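Local coordinates for protein methionine gamma-lyase (Trichomonas vaginalis, PDB 1PFF) that belongs to the Cys/Met metabolism family of pyridoxal-phosphate-dependent enzymes and is found as an assembly of four chains, at residues A204-K209 with Q317-D322; E212-H217 with S246-D251; L280-H283 with M287-A290. One frame throughout, in Å; residues are numbered along the deposited sequence.

Interaction 1 of 3, residues A204-K209 with Q317-D322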
loop_
_atom_site.group_PDB
_atom_site.type_symbol
_atom_site.label_atom_id
_atom_site.label_comp_id
_atom_site.label_asym_id
_atom_site.label_seq_id
_atom_site.Cartn_x
_atom_site.Cartn_y
_atom_site.Cartn_z
ATOM N N ALA A 204 -29.352 -5.229 -2.718
ATOM C CA ALA A 204 -30.505 -5.535 -3.574
ATOM C C ALA A 204 -31.759 -5.796 -2.751
ATOM O O ALA A 204 -32.850 -5.364 -3.127
ATOM C CB ALA A 204 -30.218 -6.720 -4.509
ATOM N N GLU A 205 -31.595 -6.533 -1.649
ATOM C CA GLU A 205 -32.680 -6.784 -0.705
ATOM C C GLU A 205 -33.253 -5.491 -0.174
ATOM O O GLU A 205 -34.469 -5.319 -0.157
ATOM C CB GLU A 205 -32.188 -7.623 0.475
ATOM C CG GLU A 205 -32.614 -9.064 0.393
ATOM C CD GLU A 205 -31.722 -9.995 1.195
ATOM O OE1 GLU A 205 -31.070 -9.541 2.162
ATOM O OE2 GLU A 205 -31.661 -11.184 0.833
ATOM N N ASN A 206 -32.367 -4.605 0.286
ATOM C CA ASN A 206 -32.752 -3.285 0.746
ATOM C C ASN A 206 -33.450 -2.543 -0.382
ATOM O O ASN A 206 -34.465 -1.904 -0.163
ATOM C CB ASN A 206 -31.527 -2.478 1.195
ATOM C CG ASN A 206 -30.977 -2.925 2.553
ATOM O OD1 ASN A 206 -31.546 -3.790 3.224
ATOM N ND2 ASN A 206 -29.853 -2.329 2.956
ATOM N N ALA A 207 -32.903 -2.641 -1.593
ATOM C CA ALA A 207 -33.427 -1.855 -2.709
ATOM C C ALA A 207 -34.871 -2.220 -3.075
ATOM O O ALA A 207 -35.674 -1.329 -3.340
ATOM C CB ALA A 207 -32.496 -1.946 -3.936
ATOM N N GLN A 208 -35.205 -3.515 -3.079
ATOM C CA GLN A 208 -36.602 -3.940 -3.307
ATOM C C GLN A 208 -37.527 -3.220 -2.314
ATOM O O GLN A 208 -38.569 -2.676 -2.694
ATOM C CB GLN A 208 -36.760 -5.470 -3.194
ATOM C CG GLN A 208 -38.168 -5.992 -3.562
ATOM C CD GLN A 208 -38.526 -5.762 -5.037
ATOM O OE1 GLN A 208 -37.702 -5.995 -5.912
ATOM N NE2 GLN A 208 -39.758 -5.326 -5.303
ATOM N N LYS A 209 -37.117 -3.201 -1.047
ATOM C CA LYS A 209 -37.907 -2.578 0.016
ATOM C C LYS A 209 -38.023 -1.066 -0.152
ATOM O O LYS A 209 -39.117 -0.515 -0.020
ATOM C CB LYS A 209 -37.332 -2.917 1.396
ATOM C CG LYS A 209 -37.383 -4.403 1.744
ATOM C CD LYS A 209 -38.781 -4.828 2.170
ATOM C CE LYS A 209 -38.725 -5.792 3.349
ATOM N NZ LYS A 209 -39.589 -5.306 4.471
ATOM N N GLN A 317 -34.471 0.247 7.380
ATOM C CA GLN A 317 -35.388 1.162 8.054
ATOM C C GLN A 317 -34.777 2.559 8.190
ATOM O O GLN A 317 -35.477 3.543 8.026
ATOM C CB GLN A 317 -35.809 0.608 9.418
ATOM C CG GLN A 317 -37.138 1.167 9.958
ATOM C CD GLN A 317 -38.216 1.293 8.891
ATOM O OE1 GLN A 317 -38.630 0.293 8.305
ATOM N NE2 GLN A 317 -38.655 2.525 8.622
ATOM N N ASP A 318 -33.474 2.631 8.480
ATOM C CA ASP A 318 -32.755 3.907 8.540
ATOM C C ASP A 318 -32.759 4.630 7.199
ATOM O O ASP A 318 -32.890 5.856 7.145
ATOM C CB ASP A 318 -31.306 3.697 8.956
ATOM C CG ASP A 318 -31.165 3.213 10.377
ATOM O OD1 ASP A 318 -32.088 3.428 11.197
ATOM O OD2 ASP A 318 -30.140 2.612 10.751
ATOM N N ILE A 319 -32.604 3.865 6.121
ATOM C CA ILE A 319 -32.629 4.429 4.780
ATOM C C ILE A 319 -34.023 4.971 4.500
ATOM O O ILE A 319 -34.163 6.108 4.064
ATOM C CB ILE A 319 -32.223 3.374 3.716
ATOM C CG1 ILE A 319 -30.819 2.813 4.006
ATOM C CG2 ILE A 319 -32.311 3.966 2.308
ATOM C CD1 ILE A 319 -30.413 1.640 3.084
ATOM N N ILE A 320 -35.046 4.157 4.769
ATOM C CA ILE A 320 -36.433 4.568 4.544
ATOM C C ILE A 320 -36.782 5.795 5.399
ATOM O O ILE A 320 -37.384 6.746 4.901
ATOM C CB ILE A 320 -37.424 3.378 4.757
ATOM C CG1 ILE A 320 -37.246 2.339 3.631
ATOM C CG2 ILE A 320 -38.876 3.862 4.766
ATOM C CD1 ILE A 320 -37.944 0.990 3.888
ATOM N N ASP A 321 -36.375 5.781 6.665
ATOM C CA ASP A 321 -36.625 6.915 7.570
ATOM C C ASP A 321 -36.096 8.235 7.003
ATOM O O ASP A 321 -36.794 9.248 7.023
ATOM C CB ASP A 321 -36.021 6.648 8.962
ATOM C CG ASP A 321 -36.808 5.618 9.754
ATOM O OD1 ASP A 321 -37.918 5.246 9.313
ATOM O OD2 ASP A 321 -36.396 5.110 10.826
ATOM N N ASP A 322 -34.871 8.203 6.487
ATOM C CA ASP A 322 -34.200 9.369 5.904
ATOM C C ASP A 322 -34.975 9.927 4.711
ATOM O O ASP A 322 -35.244 11.132 4.635
ATOM C CB ASP A 322 -32.787 8.967 5.471
ATOM C CG ASP A 322 -31.903 10.152 5.108
ATOM O OD1 ASP A 322 -32.178 11.286 5.536
ATOM O OD2 ASP A 322 -30.883 10.028 4.398
#
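N206 and K209 of helix 183-216 meet I319 and I320 of helix 316-328 in a sparse helix-to-helix packing near the periphery of the chain. Only 106 Å² is buried between the two segments, and the closest CA pairs, N206 with I319 and K209 with I320, are 8.7 and 8.6 Å apart, so only the ends of the isoleucines close the gap, one onto a side-chain amide and one onto a backbone carbonyl oxygen.

The first bridge is amide against methyl: N206 ND2 lies 4.0 Å from I319 CD1, and the two side chains cross at about a right angle. I319 gets there because CG1 stands anti to its carbonyl carbon and the chain then runs straight on (chi2 173°), which sends CD1 forward. This is packing alone, since N206 ND2 donates to G312 O and, weakly, to E314 O in the loop before helix 316-328. I320 CD1 approaches K209 O at 4.3 Å, while its side chain also rests on F213. The K209 side chain starts toward the facing helix and touches V316.

Within helix 316-328, Q317 NE2 donates to D321 OD1 at 2.9 Å, arriving from above the carboxylate plane (44°). One isoleucine methyl against an amide that ties down the preceding loop, and a second beside a backbone carbonyl, thus pair two helices in the C-terminal part of what is, by family, a fold-type I PLP enzyme.

Interaction 2 of 3, residues E212-H217 with S246-D251. With EDO (1,2-ethanediol), chain I; EDO (1,2-ethanediol), chain H; EDO (1,2-ethanediol), chain G.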
loop_
_atom_site.group_PDB
_atom_site.type_symbol
_atom_site.label_atom_id
_atom_site.label_comp_id
_atom_site.label_asym_id
_atom_site.label_seq_id
_atom_site.Cartn_x
_atom_site.Cartn_y
_atom_site.Cartn_z
ATOM N N GLU A 212 -40.307 -0.218 -3.124
ATOM C CA GLU A 212 -41.719 -0.349 -2.767
ATOM C C GLU A 212 -42.202 0.814 -1.898
ATOM O O GLU A 212 -43.322 1.311 -2.083
ATOM C CB GLU A 212 -41.983 -1.707 -2.108
ATOM C CG GLU A 212 -41.862 -2.850 -3.112
ATOM C CD GLU A 212 -41.942 -4.227 -2.481
ATOM O OE1 GLU A 212 -42.032 -5.218 -3.242
ATOM O OE2 GLU A 212 -41.908 -4.322 -1.238
ATOM N N PHE A 213 -41.350 1.267 -0.979
ATOM C CA PHE A 213 -41.675 2.427 -0.145
ATOM C C PHE A 213 -41.870 3.664 -1.036
ATOM O O PHE A 213 -42.839 4.418 -0.864
ATOM C CB PHE A 213 -40.589 2.683 0.921
ATOM C CG PHE A 213 -40.429 4.136 1.282
ATOM C CD1 PHE A 213 -41.338 4.755 2.136
ATOM C CD2 PHE A 213 -39.392 4.891 0.743
ATOM C CE1 PHE A 213 -41.216 6.114 2.456
ATOM C CE2 PHE A 213 -39.259 6.245 1.053
ATOM C CZ PHE A 213 -40.178 6.859 1.916
ATOM N N LEU A 214 -40.958 3.857 -1.988
ATOM C CA LEU A 214 -40.990 5.031 -2.864
ATOM C C LEU A 214 -42.205 4.987 -3.785
ATOM O O LEU A 214 -42.841 6.021 -4.035
ATOM C CB LEU A 214 -39.710 5.132 -3.691
ATOM C CG LEU A 214 -38.378 5.422 -2.983
ATOM C CD1 LEU A 214 -37.216 5.091 -3.920
ATOM C CD2 LEU A 214 -38.309 6.865 -2.518
ATOM N N HIS A 215 -42.515 3.786 -4.263
ATOM C CA HIS A 215 -43.675 3.513 -5.123
ATOM C C HIS A 215 -44.978 3.943 -4.451
ATOM O O HIS A 215 -45.920 4.365 -5.123
ATOM C CB HIS A 215 -43.728 2.017 -5.464
ATOM C CG HIS A 215 -44.791 1.646 -6.457
ATOM N ND1 HIS A 215 -44.712 1.973 -7.794
ATOM C CD2 HIS A 215 -45.949 0.954 -6.310
ATOM C CE1 HIS A 215 -45.775 1.504 -8.428
ATOM N NE2 HIS A 215 -46.544 0.886 -7.548
ATOM N N GLU A 216 -45.027 3.832 -3.128
ATOM C CA GLU A 216 -46.229 4.171 -2.385
ATOM C C GLU A 216 -46.248 5.594 -1.830
ATOM O O GLU A 216 -47.303 6.071 -1.401
ATOM C CB GLU A 216 -46.471 3.142 -1.280
ATOM C CG GLU A 216 -46.942 1.813 -1.839
ATOM C CD GLU A 216 -47.186 0.763 -0.775
ATOM O OE1 GLU A 216 -47.010 1.064 0.425
ATOM O OE2 GLU A 216 -47.555 -0.368 -1.151
ATOM N N HIS A 217 -45.105 6.277 -1.854
ATOM C CA HIS A 217 -45.026 7.642 -1.324
ATOM C C HIS A 217 -45.619 8.694 -2.272
ATOM O O HIS A 217 -45.253 8.753 -3.442
ATOM C CB HIS A 217 -43.584 8.018 -0.967
ATOM C CG HIS A 217 -43.480 9.273 -0.161
ATOM N ND1 HIS A 217 -43.152 9.273 1.179
ATOM C CD2 HIS A 217 -43.684 10.569 -0.498
ATOM C CE1 HIS A 217 -43.152 10.516 1.628
ATOM N NE2 HIS A 217 -43.483 11.321 0.633
ATOM N N SER A 246 -29.231 -2.778 -6.923
ATOM C CA SER A 246 -29.421 -1.782 -5.855
ATOM C C SER A 246 -29.526 -0.342 -6.378
ATOM O O SER A 246 -29.552 0.614 -5.604
ATOM C CB SER A 246 -28.338 -1.914 -4.781
ATOM O OG SER A 246 -27.048 -1.946 -5.358
ATOM N N MET A 247 -29.604 -0.201 -7.696
ATOM C CA MET A 247 -29.856 1.098 -8.296
ATOM C C MET A 247 -31.348 1.326 -8.425
ATOM O O MET A 247 -32.085 0.453 -8.889
ATOM C CB MET A 247 -29.216 1.189 -9.680
ATOM C CG MET A 247 -27.703 1.246 -9.656
ATOM S SD MET A 247 -27.030 2.757 -8.903
ATOM C CE MET A 247 -28.242 4.042 -9.358
ATOM N N ILE A 248 -31.785 2.506 -7.999
ATOM C CA ILE A 248 -33.148 2.949 -8.207
ATOM C C ILE A 248 -33.078 4.330 -8.830
ATOM O O ILE A 248 -32.161 5.105 -8.536
ATOM C CB ILE A 248 -33.916 3.051 -6.863
ATOM C CG1 ILE A 248 -34.026 1.678 -6.188
ATOM C CG2 ILE A 248 -35.330 3.639 -7.091
ATOM C CD1 ILE A 248 -34.471 1.775 -4.731
ATOM N N ALA A 249 -34.036 4.634 -9.689
ATOM C CA ALA A 249 -34.256 6.021 -10.050
ATOM C C ALA A 249 -35.722 6.335 -9.828
ATOM O O ALA A 249 -36.563 5.436 -9.788
ATOM C CB ALA A 249 -33.816 6.307 -11.483
ATOM N N PHE A 250 -36.027 7.607 -9.630
ATOM C CA PHE A 250 -37.411 8.022 -9.485
ATOM C C PHE A 250 -37.588 9.477 -9.858
ATOM O O PHE A 250 -36.654 10.287 -9.726
ATOM C CB PHE A 250 -37.987 7.702 -8.088
ATOM C CG PHE A 250 -37.297 8.400 -6.953
ATOM C CD1 PHE A 250 -36.150 7.856 -6.374
ATOM C CD2 PHE A 250 -37.825 9.579 -6.420
ATOM C CE1 PHE A 250 -35.519 8.503 -5.293
ATOM C CE2 PHE A 250 -37.195 10.231 -5.344
ATOM C CZ PHE A 250 -36.047 9.688 -4.786
ATOM N N ASP A 251 -38.784 9.781 -10.356
ATOM C CA ASP A 251 -39.182 11.151 -10.631
ATOM C C ASP A 251 -39.845 11.774 -9.419
ATOM O O ASP A 251 -40.687 11.157 -8.754
ATOM C CB ASP A 251 -40.138 11.225 -11.822
ATOM C CG ASP A 251 -39.463 10.904 -13.131
ATOM O OD1 ASP A 251 -38.222 11.068 -13.230
ATOM O OD2 ASP A 251 -40.101 10.466 -14.114
HETATM C C1 EDO I . -46.108 7.122 -5.408
HETATM O O1 EDO I . -47.172 8.035 -5.619
HETATM C C2 EDO I . -45.347 6.958 -6.716
HETATM O O2 EDO I . -44.108 6.299 -6.526
HETATM C C1 EDO H . -50.024 6.916 -4.569
HETATM O O1 EDO H . -49.841 6.805 -5.973
HETATM C C2 EDO H . -49.407 5.698 -3.895
HETATM O O2 EDO H . -50.115 5.423 -2.697
HETATM C C1 EDO G . -46.935 4.793 -8.538
HETATM O O1 EDO G . -47.823 5.431 -7.637
HETATM C C2 EDO G . -46.788 5.659 -9.783
HETATM O O2 EDO G . -46.182 4.905 -10.818
#
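L214, on the last turn of helix 183-216, presses its isobutyl end onto I248 and F250 of strand 247-251. The tight part is entirely apolar and all three residues are buried. L214 CD1 sits 3.8 Å from F250 CD1, and the same methyl meets I248 CG2 tip to tip at 4.0 Å. The other branch, CD2, lies 4.2 Å above the plane of the F250 ring, offset toward its rim. With CG between backbone N and carbonyl carbon (chi1 62°), the F250 ring stands so that its CD1 side and one face meet the two L214 methyls.

Away from the strand the helix end is looser; H215 and E216 are exposed, and 1,2-ethanediol molecules gather round it. The 1,2-ethanediol of chain G sets its C1 over a face of the H215 ring, 3.5 Å from H215 CE1; that of chain H makes a weak hydrogen bond from its O2 to E216 O at 3.2 Å.

V223 of strand 223-224 touches L214, I248 and F250, completing the apolar cluster. Strand 247-251 runs between strands 223-224 and 306-310, with helix 183-216 against the face bearing I248 and F250, while F213 turns to I320 and K324 of helix 316-328.

Interaction 3 of 3, residues L280-H283 with M287-A290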
loop_
_atom_site.group_PDB
_atom_site.type_symbol
_atom_site.label_atom_id
_atom_site.label_comp_id
_atom_site.label_asym_id
_atom_site.label_seq_id
_atom_site.Cartn_x
_atom_site.Cartn_y
_atom_site.Cartn_z
ATOM N N LEU A 280 -26.087 6.243 -1.563
ATOM C CA LEU A 280 -25.744 7.512 -2.212
ATOM C C LEU A 280 -26.846 7.967 -3.166
ATOM O O LEU A 280 -27.547 7.146 -3.760
ATOM C CB LEU A 280 -24.403 7.423 -2.957
ATOM C CG LEU A 280 -23.164 6.956 -2.178
ATOM C CD1 LEU A 280 -22.019 6.657 -3.132
ATOM C CD2 LEU A 280 -22.736 7.966 -1.109
ATOM N N ILE A 281 -26.969 9.283 -3.328
ATOM C CA ILE A 281 -28.071 9.870 -4.087
ATOM C C ILE A 281 -27.566 11.076 -4.879
ATOM O O ILE A 281 -26.604 11.745 -4.477
ATOM C CB ILE A 281 -29.250 10.234 -3.127
ATOM C CG1 ILE A 281 -30.560 10.485 -3.893
ATOM C CG2 ILE A 281 -28.900 11.432 -2.223
ATOM C CD1 ILE A 281 -31.814 10.331 -3.021
ATOM N N GLN A 282 -28.212 11.336 -6.012
ATOM C CA GLN A 282 -27.852 12.461 -6.859
ATOM C C GLN A 282 -29.014 12.871 -7.741
ATOM O O GLN A 282 -29.943 12.093 -7.982
ATOM C CB GLN A 282 -26.640 12.124 -7.736
ATOM C CG GLN A 282 -26.909 11.037 -8.763
ATOM C CD GLN A 282 -25.736 10.783 -9.689
ATOM O OE1 GLN A 282 -24.577 10.974 -9.307
ATOM N NE2 GLN A 282 -26.030 10.336 -10.905
ATOM N N HIS A 283 -28.933 14.104 -8.222
ATOM C CA HIS A 283 -29.858 14.631 -9.216
ATOM C C HIS A 283 -28.967 14.950 -10.403
ATOM O O HIS A 283 -28.274 15.973 -10.396
ATOM C CB HIS A 283 -30.541 15.885 -8.680
ATOM C CG HIS A 283 -31.375 16.604 -9.695
ATOM N ND1 HIS A 283 -32.655 16.210 -10.025
ATOM C CD2 HIS A 283 -31.114 17.697 -10.448
ATOM C CE1 HIS A 283 -33.146 17.030 -10.936
ATOM N NE2 HIS A 283 -32.230 17.938 -11.215
ATOM N N MET A 287 -26.276 17.900 -10.979
ATOM C CA MET A 287 -25.057 17.471 -10.288
ATOM C C MET A 287 -23.962 16.894 -11.184
ATOM O O MET A 287 -22.777 17.108 -10.922
ATOM C CB MET A 287 -25.392 16.521 -9.133
ATOM C CG MET A 287 -26.044 17.226 -7.958
ATOM S SD MET A 287 -26.686 16.112 -6.696
ATOM C CE MET A 287 -25.159 15.404 -6.018
ATOM N N THR A 288 -24.344 16.168 -12.231
ATOM C CA THR A 288 -23.357 15.533 -13.105
ATOM C C THR A 288 -23.430 16.006 -14.554
ATOM O O THR A 288 -22.405 16.084 -15.231
ATOM C CB THR A 288 -23.485 13.996 -13.061
ATOM O OG1 THR A 288 -24.852 13.628 -13.265
ATOM C CG2 THR A 288 -23.168 13.457 -11.666
ATOM N N HIS A 289 -24.635 16.304 -15.030
ATOM C CA HIS A 289 -24.839 16.624 -16.441
ATOM C C HIS A 289 -25.190 18.090 -16.660
ATOM O O HIS A 289 -25.709 18.464 -17.721
ATOM C CB HIS A 289 -25.914 15.716 -17.037
ATOM C CG HIS A 289 -25.488 14.288 -17.173
ATOM N ND1 HIS A 289 -25.235 13.701 -18.394
ATOM C CD2 HIS A 289 -25.264 13.332 -16.241
ATOM C CE1 HIS A 289 -24.881 12.443 -18.209
ATOM N NE2 HIS A 289 -24.888 12.195 -16.910
ATOM N N ALA A 290 -24.887 18.913 -15.659
ATOM C CA ALA A 290 -25.169 20.349 -15.702
ATOM C C ALA A 290 -24.579 21.056 -16.931
ATOM O O ALA A 290 -25.140 22.042 -17.410
ATOM C CB ALA A 290 -24.698 21.020 -14.412
#
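H283 and M287 grip each other twice through the backbone of H283, once at its carbonyl and once at its amide. M287 N donates to H283 O at 2.8 Å. The hydrogen itself is bent off the line (137° at the hydrogen), yet the donor nitrogen lies close to the direction in which the carbonyl points, with a C=O...N angle of 163°. This is the i to i+4 bond of the single-turn helix 284-287, for which H283 occupies the N-cap position. The same oxygen receives a weak second bond from S286 OG.

The amide of H283 is directed to sulfur: H283 N reaches M287 SD at 3.4 Å, a weak but nearly straight bond. In M287, CG stands anti to the carbonyl carbon, beside the backbone N, and the chain runs extended to SD, which brings the sulfur to the H283 amide; the bend at chi3 (68°) then turns the methyl toward the strand, leaving CE 4.0 Å from Q282 CB. SD itself lies 3.8 Å from Q282 CA. The M287 side chain also touches L262 of helix 255-263 and L270 of strand 269-270.

T288 adds a second, lighter touch: CG2 packs against the amide end of Q282, the two side chains crossing at about a right angle. Its hydroxyl is bonded to P284 O, again inside the turn, and lies in plane at the edge of the H289 ring. H289 O has a weak bond to R297 NH1.

Along the strand the backbone is committed to its neighbours, Q282 bonding with R308, L280 with S310, and I281 with S269 and A271. The whole is a tight strand-to-helix connection, in which strand 280-282 of the smaller sheet runs straight into a one-turn helix whose closing residue reaches back over the strand end.

In the fold
Interactions 1 and 2 share helix 183-216 and have centres 10 Å apart. They touch directly: A207 O lies 3.6 Å from I248 CD1, and I320 CG2 lies 3.7 Å from F213 CD1, so one helix serves both strand 247-251 and helix 316-328. Interaction 3 stands apart, its centre about 16 Å from that of interaction 2 and about 20 Å from that of interaction 1, but it reaches the same five-stranded sheet as interaction 2. Along the chain, interaction 2 closes before interaction 3 opens, and both are nested inside the loop closed by interaction 1. In sequence, the strands of the smaller sheet thus lie between the two helices that interaction 1 brings together.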